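Local coordinates for flavoprotein (Thermotoga maritima, PDB 5V8S), which probably transfers electrons through a flavin mononucleotide domain to a di-iron centre, as an oxidoreductase of the flavo-di-iron family, at residues Y209-I214 / E312-I317. The protein carries 1 engineered substitution. Residues are numbered along the deposited sequence; the frame is centred on the assembly and turned at random.
Sequences YIVTVI and EILKDI
V211 meets L314 where two domains of one chain touch, a compact example of helix-to-helix packing in which only a few side chains meet between the two segments. The apolar part comes first. Methyl CG1 of V211 lies anti to its backbone N (chi1 180°), which carries it across to L314, 3.7 Å from CB. The same methyl is also 3.7 Å from the carbonyl O of L314, whereas the second methyl, CG2, lies against that oxygen alone, at 3.9 Å. T212 adds a looser touch: its CG2 faces L314 CD1 at 4.2 Å. No hydrogen bond joins the two segments, and within them the nearest CA atoms, those of V211 and K315, are 6.3 Å apart.

In the fold, helix 196-214 belongs to the metallo-beta-lactamase-like part that holds the di-iron site, whereas helix 310-316 belongs to the flavodoxin-like part, whose parallel sheet has the strand order 2-1-3-4-5. I345 of helix 336-348 also touches L314, and the wider boundary includes V211 on P318 and a hydrogen bond of T212 O with K348 NZ.

Hydrogen bonds and salt bridges lie around this apolar contact. T212 turns OG1 back to the carbonyl of K208, one helical turn earlier, and also hydrogen-bonds with the hydroxyl of Y185, leaving its methyl for L314. Within segment 312-317, K315 NZ forms a salt bridge with E312 OE1 at 2.8 Å, on the syn side of the carboxylate, 24° out of its plane. The other oxygen, OE2, forms a salt bridge with K208, giving the domain boundary a charged link alongside the apolar one.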
ATOM      1  N   TYR A 209       9.610  -4.902 -14.818  1.00 17.34           N
ATOM      2  CA  TYR A 209       9.752  -6.309 -14.446  1.00 17.65           C
ATOM      3  C   TYR A 209      11.059  -6.555 -13.696  1.00 17.38           C
ATOM      4  O   TYR A 209      11.076  -7.208 -12.645  1.00 17.14           O
ATOM      5  CB  TYR A 209       9.684  -7.169 -15.720  1.00 18.45           C
ATOM      6  CG  TYR A 209       9.879  -8.633 -15.446  1.00 18.91           C
ATOM      7  CD1 TYR A 209       8.807  -9.426 -15.072  1.00 19.46           C
ATOM      8  CD2 TYR A 209      11.140  -9.233 -15.558  1.00 19.28           C
ATOM      9  CE1 TYR A 209       8.976 -10.777 -14.812  1.00 22.20           C
ATOM     10  CE2 TYR A 209      11.308 -10.563 -15.290  1.00 21.42           C
ATOM     11  CZ  TYR A 209      10.220 -11.326 -14.910  1.00 23.20           C
ATOM     12  OH  TYR A 209      10.398 -12.664 -14.636  1.00 26.79           O
ATOM     13  N   ILE A 210      12.174  -6.051 -14.221  1.00 17.05           N
ATOM     14  CA  ILE A 210      13.459  -6.251 -13.560  1.00 16.40           C
ATOM     15  C   ILE A 210      13.403  -5.777 -12.123  1.00 16.68           C
ATOM     16  O   ILE A 210      13.793  -6.492 -11.195  1.00 18.52           O
ATOM     17  CB  ILE A 210      14.592  -5.538 -14.321  1.00 17.16           C
ATOM     18  CG1 ILE A 210      14.832  -6.180 -15.674  1.00 18.24           C
ATOM     19  CG2 ILE A 210      15.864  -5.577 -13.497  1.00 19.69           C
ATOM     20  CD1 ILE A 210      15.708  -5.324 -16.591  1.00 19.68           C
ATOM     21  N   VAL A 211      12.975  -4.536 -11.920  1.00 16.55           N
ATOM     22  CA  VAL A 211      13.050  -3.961 -10.580  1.00 16.23           C
ATOM     23  C   VAL A 211      12.114  -4.700  -9.627  1.00 15.87           C
ATOM     24  O   VAL A 211      12.508  -5.093  -8.520  1.00 16.85           O
ATOM     25  CB  VAL A 211      12.777  -2.445 -10.595  1.00 17.11           C
ATOM     26  CG1 VAL A 211      12.862  -1.884  -9.165  1.00 18.63           C
ATOM     27  CG2 VAL A 211      13.773  -1.700 -11.498  1.00 17.93           C
ATOM     28  N   THR A 212      10.862  -4.908 -10.046  1.00 16.09           N
ATOM     29  CA  THR A 212       9.878  -5.514  -9.156  1.00 16.60           C
ATOM     30  C   THR A 212      10.182  -6.972  -8.845  1.00 16.86           C
ATOM     31  O   THR A 212      10.006  -7.396  -7.700  1.00 18.71           O
ATOM     32  CB  THR A 212       8.442  -5.373  -9.677  1.00 16.40           C
ATOM     33  OG1 THR A 212       8.295  -5.980 -10.966  1.00 16.69           O
ATOM     34  CG2 THR A 212       8.009  -3.901  -9.700  1.00 16.95           C
ATOM     35  N   VAL A 213      10.625  -7.751  -9.837  1.00 16.82           N
ATOM     36  CA  VAL A 213      10.812  -9.195  -9.646  1.00 18.22           C
ATOM     37  C   VAL A 213      12.238  -9.540  -9.244  1.00 17.22           C
ATOM     38  O   VAL A 213      12.458 -10.378  -8.361  1.00 18.85           O
ATOM     39  CB  VAL A 213      10.371  -9.942 -10.918  1.00 19.70           C
ATOM     40  CG1 VAL A 213      10.629 -11.442 -10.806  1.00 20.50           C
ATOM     41  CG2 VAL A 213       8.906  -9.683 -11.194  1.00 21.41           C
ATOM     42  N   ILE A 214      13.226  -8.918  -9.891  1.00 17.64           N
ATOM     43  CA  ILE A 214      14.626  -9.277  -9.714  1.00 17.96           C
ATOM     44  C   ILE A 214      15.416  -8.246  -8.916  1.00 18.23           C
ATOM     45  O   ILE A 214      16.579  -8.505  -8.584  1.00 19.11           O
ATOM     46  CB  ILE A 214      15.299  -9.523 -11.081  1.00 19.38           C
ATOM     47  CG1 ILE A 214      14.356 -10.299 -12.008  1.00 21.17           C
ATOM     48  CG2 ILE A 214      16.616 -10.272 -10.912  1.00 20.03           C
ATOM     49  CD1 ILE A 214      14.901 -10.526 -13.409  1.00 23.01           C
ATOM     50  N   GLU A 312       5.180   1.489 -10.605  1.00 18.14           N
ATOM     51  CA  GLU A 312       5.586   2.561 -11.505  1.00 19.58           C
ATOM     52  C   GLU A 312       6.671   3.432 -10.885  1.00 19.47           C
ATOM     53  O   GLU A 312       7.598   3.860 -11.579  1.00 20.45           O
ATOM     54  CB  GLU A 312       4.373   3.404 -11.867  1.00 23.02           C
ATOM     55  CG  GLU A 312       3.367   2.693 -12.731  1.00 27.65           C
ATOM     56  CD  GLU A 312       3.903   2.424 -14.130  1.00 33.30           C
ATOM     57  OE1 GLU A 312       4.503   3.348 -14.716  1.00 36.16           O
ATOM     58  OE2 GLU A 312       3.713   1.312 -14.639  1.00 36.50           O
ATOM     59  N   ILE A 313       6.577   3.716  -9.590  1.00 18.87           N
ATOM     60  CA  ILE A 313       7.680   4.391  -8.910  1.00 18.51           C
ATOM     61  C   ILE A 313       8.969   3.609  -9.101  1.00 18.33           C
ATOM     62  O   ILE A 313      10.005   4.161  -9.487  1.00 19.10           O
ATOM     63  CB  ILE A 313       7.356   4.580  -7.418  1.00 17.27           C
ATOM     64  CG1 ILE A 313       6.146   5.504  -7.253  1.00 17.52           C
ATOM     65  CG2 ILE A 313       8.564   5.160  -6.681  1.00 19.66           C
ATOM     66  CD1 ILE A 313       5.590   5.574  -5.836  1.00 17.89           C
ATOM     67  N   LEU A 314       8.924   2.308  -8.828  1.00 18.28           N
ATOM     68  CA  LEU A 314      10.129   1.490  -8.853  1.00 17.43           C
ATOM     69  C   LEU A 314      10.740   1.455 -10.247  1.00 17.66           C
ATOM     70  O   LEU A 314      11.963   1.523 -10.396  1.00 18.88           O
ATOM     71  CB  LEU A 314       9.791   0.094  -8.349  1.00 17.32           C
ATOM     72  CG  LEU A 314       9.575  -0.031  -6.844  1.00 18.71           C
ATOM     73  CD1 LEU A 314       9.077  -1.400  -6.532  1.00 19.94           C
ATOM     74  CD2 LEU A 314      10.834   0.229  -6.074  1.00 20.23           C
ATOM     75  N   LYS A 315       9.897   1.399 -11.280  1.00 17.85           N
ATOM     76  CA  LYS A 315      10.378   1.369 -12.656  1.00 18.71           C
ATOM     77  C   LYS A 315      11.235   2.577 -12.998  1.00 17.89           C
ATOM     78  O   LYS A 315      12.145   2.478 -13.847  1.00 19.59           O
ATOM     79  CB  LYS A 315       9.173   1.318 -13.584  1.00 20.23           C
ATOM     80  CG  LYS A 315       9.459   1.533 -15.030  1.00 25.78           C
ATOM     81  CD  LYS A 315       8.175   1.882 -15.769  1.00 30.45           C
ATOM     82  CE  LYS A 315       7.796   3.332 -15.566  1.00 32.61           C
ATOM     83  NZ  LYS A 315       6.638   3.653 -16.427  1.00 32.83           N
ATOM     84  N   ASP A 316      10.953   3.717 -12.386  1.00 17.49           N
ATOM     85  CA  ASP A 316      11.634   4.952 -12.755  1.00 17.85           C
ATOM     86  C   ASP A 316      12.927   5.190 -11.990  1.00 18.00           C
ATOM     87  O   ASP A 316      13.673   6.103 -12.356  1.00 20.18           O
ATOM     88  CB  ASP A 316      10.663   6.139 -12.612  1.00 18.55           C
ATOM     89  CG  ASP A 316       9.824   6.341 -13.874  1.00 20.55           C
ATOM     90  OD1 ASP A 316      10.404   6.264 -14.979  1.00 21.38           O
ATOM     91  OD2 ASP A 316       8.604   6.511 -13.791  1.00 23.70           O
ATOM     92  N   ILE A 317      13.233   4.387 -10.977  1.00 17.13           N
ATOM     93  CA  ILE A 317      14.423   4.611 -10.154  1.00 17.91           C
ATOM     94  C   ILE A 317      15.731   4.342 -10.905  1.00 18.20           C
ATOM     95  O   ILE A 317      16.650   5.177 -10.855  1.00 18.46           O
ATOM     96  CB  ILE A 317      14.371   3.787  -8.853  1.00 19.89           C
ATOM     97  CG1 ILE A 317      13.052   3.995  -8.096  1.00 24.12           C
ATOM     98  CG2 ILE A 317      15.596   4.086  -7.978  1.00 19.51           C
ATOM     99  CD1 ILE A 317      12.853   5.370  -7.623  1.00 25.19           C
TER